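Local coordinates for protein ofchtiv-allosamidin (Ostrinia furnacalis, PDB 6JMB) that probably hydrolyses the beta-1,4 links of chitin, as a group IV insect chitinase of glycosyl hydrolase family 18, and binds the inhibitor allosamidin in its cleft, at residues A[251-256]-A[282-287]. Numbering follows the deposited sequence.
Sequences GRTFQL and GYVGYN. With NAA (2-acetamido-2-deoxy-beta-D-allopyranose), chain B.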
# COMPACT_ATOMS: atom_id res chain seq x y z
N GLY A 251 -7.32 -8.56 -2.91
CA GLY A 251 -8.19 -9.03 -1.86
C GLY A 251 -7.48 -10.09 -1.02
O GLY A 251 -6.37 -10.52 -1.33
N ARG A 252 -8.15 -10.50 0.05
CA ARG A 252 -7.62 -11.53 0.93
C ARG A 252 -8.62 -12.68 1.05
O ARG A 252 -9.84 -12.47 0.98
CB ARG A 252 -7.23 -10.95 2.30
CG ARG A 252 -6.08 -9.96 2.16
CD ARG A 252 -5.45 -9.59 3.51
NE ARG A 252 -4.18 -8.89 3.30
CZ ARG A 252 -3.04 -9.50 3.00
NH1 ARG A 252 -2.99 -10.82 2.90
NH2 ARG A 252 -1.93 -8.78 2.81
N THR A 253 -8.09 -13.89 1.19
CA THR A 253 -8.88 -15.10 1.01
C THR A 253 -8.78 -16.01 2.23
O THR A 253 -7.73 -16.10 2.88
CB THR A 253 -8.47 -15.88 -0.26
OG1 THR A 253 -7.21 -16.52 -0.03
CG2 THR A 253 -8.34 -14.94 -1.46
N PHE A 254 -9.89 -16.69 2.51
CA PHE A 254 -10.06 -17.47 3.73
C PHE A 254 -10.68 -18.82 3.38
O PHE A 254 -11.38 -18.97 2.37
CB PHE A 254 -11.04 -16.79 4.69
CG PHE A 254 -10.62 -15.42 5.17
CD1 PHE A 254 -10.69 -14.32 4.33
CD2 PHE A 254 -10.20 -15.24 6.48
CE1 PHE A 254 -10.33 -13.05 4.79
CE2 PHE A 254 -9.84 -13.98 6.95
CZ PHE A 254 -9.91 -12.89 6.10
N GLN A 255 -10.45 -19.80 4.26
CA GLN A 255 -11.14 -21.08 4.26
C GLN A 255 -12.12 -21.04 5.42
O GLN A 255 -11.71 -20.99 6.58
CB GLN A 255 -10.14 -22.22 4.45
CG GLN A 255 -10.78 -23.60 4.51
CD GLN A 255 -9.81 -24.69 4.96
OE1 GLN A 255 -8.86 -24.42 5.69
NE2 GLN A 255 -10.06 -25.92 4.53
N LEU A 256 -13.42 -21.05 5.12
CA LEU A 256 -14.42 -21.02 6.18
C LEU A 256 -14.35 -22.27 7.04
O LEU A 256 -14.03 -23.37 6.57
CB LEU A 256 -15.82 -20.93 5.56
CG LEU A 256 -16.16 -19.60 4.88
CD1 LEU A 256 -17.42 -19.75 4.04
CD2 LEU A 256 -16.30 -18.49 5.91
N GLY A 282 -4.14 -17.02 0.47
CA GLY A 282 -4.47 -15.94 1.38
C GLY A 282 -4.63 -14.58 0.74
O GLY A 282 -5.15 -13.67 1.39
N TYR A 283 -4.20 -14.40 -0.50
CA TYR A 283 -4.48 -13.14 -1.18
C TYR A 283 -4.64 -13.39 -2.67
O TYR A 283 -4.26 -14.44 -3.19
CB TYR A 283 -3.46 -12.02 -0.84
CG TYR A 283 -2.26 -11.91 -1.76
CD1 TYR A 283 -1.11 -12.66 -1.52
CD2 TYR A 283 -2.26 -11.04 -2.84
CE1 TYR A 283 -0.01 -12.55 -2.35
CE2 TYR A 283 -1.16 -10.93 -3.68
CZ TYR A 283 -0.04 -11.68 -3.42
OH TYR A 283 1.06 -11.58 -4.25
N VAL A 284 -5.27 -12.43 -3.33
CA VAL A 284 -5.56 -12.54 -4.76
C VAL A 284 -5.61 -11.14 -5.34
O VAL A 284 -6.15 -10.22 -4.71
CB VAL A 284 -6.86 -13.34 -4.99
CG1 VAL A 284 -8.07 -12.63 -4.39
CG2 VAL A 284 -7.06 -13.63 -6.46
N GLY A 285 -5.03 -10.95 -6.52
CA GLY A 285 -5.12 -9.66 -7.17
C GLY A 285 -6.52 -9.40 -7.69
O GLY A 285 -7.27 -10.33 -8.00
N TYR A 286 -6.89 -8.12 -7.78
CA TYR A 286 -8.18 -7.80 -8.39
C TYR A 286 -8.28 -8.36 -9.80
O TYR A 286 -9.33 -8.88 -10.19
CB TYR A 286 -8.46 -6.29 -8.38
CG TYR A 286 -9.75 -5.96 -9.09
CD1 TYR A 286 -10.97 -6.18 -8.46
CD2 TYR A 286 -9.75 -5.50 -10.40
CE1 TYR A 286 -12.17 -5.91 -9.12
CE2 TYR A 286 -10.94 -5.24 -11.07
CZ TYR A 286 -12.14 -5.44 -10.41
OH TYR A 286 -13.34 -5.18 -11.06
N ASN A 287 -7.21 -8.24 -10.59
CA ASN A 287 -7.21 -8.80 -11.94
C ASN A 287 -7.56 -10.28 -11.91
O ASN A 287 -8.38 -10.75 -12.72
CB ASN A 287 -5.87 -8.57 -12.64
CG ASN A 287 -4.69 -9.26 -11.95
OD1 ASN A 287 -4.58 -9.26 -10.72
ND2 ASN A 287 -3.79 -9.83 -12.75
C1 NAA B . 3.70 -7.21 0.10
C2 NAA B . 3.26 -8.25 -0.93
C3 NAA B . 4.12 -9.45 -0.91
C4 NAA B . 5.58 -9.08 -1.11
C5 NAA B . 5.98 -8.06 -0.05
C6 NAA B . 7.40 -7.59 -0.21
C7 NAA B . 0.76 -8.17 -1.48
C8 NAA B . -0.68 -8.46 -1.06
N2 NAA B . 1.84 -8.56 -0.54
O3 NAA B . 3.93 -10.12 0.38
O4 NAA B . 6.46 -10.22 -0.98
O5 NAA B . 5.12 -6.89 -0.17
O6 NAA B . 7.67 -6.72 0.87
O7 NAA B . 1.02 -7.67 -2.51
O HOH W 1 -4.70 -12.99 4.03
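Gly251 and Val284 form the hydrogen-bonded pair of a short antiparallel bridge beside the sugar-binding cleft of this family 18 TIM-barrel chitinase. Gly251 N gives a nearly straight bond (170°) to Val284 O at 2.7 Å, and Val284 N returns one to Gly251 O at 3.0 Å. Thr253 N also bonds to Gly282 O at 3.0 Å. The tight part is where Thr253 CG2 meets Val284 CG1 at 3.7 Å, the two side chains crossing at about a right angle. Thr253 OG1 accepts a weak, bent bond from Gly282 N (121° at the hydrogen), its stronger polar partner being Leu273 O.

On the face carrying Arg252 and Tyr283 the packing is looser and hydrated. The guanidinium and ring planes stand 54° apart, the nearest approach of Arg252 NH1 to Tyr283 is 4.0 Å, to CB, and NH2 is salt-bridged to Asp194. The Tyr283 ring instead receives the acetamido methyl of the allosamine sugar over one face, C8 lying 3.5 Å from CD2. An alanine in place of this tyrosine would remove the ring and would probably leave that methyl without its aromatic platform. Gly282 O takes a second donor, a water whose O accepts from Arg252 NH1 and lies 2.8 Å from Gly282 O.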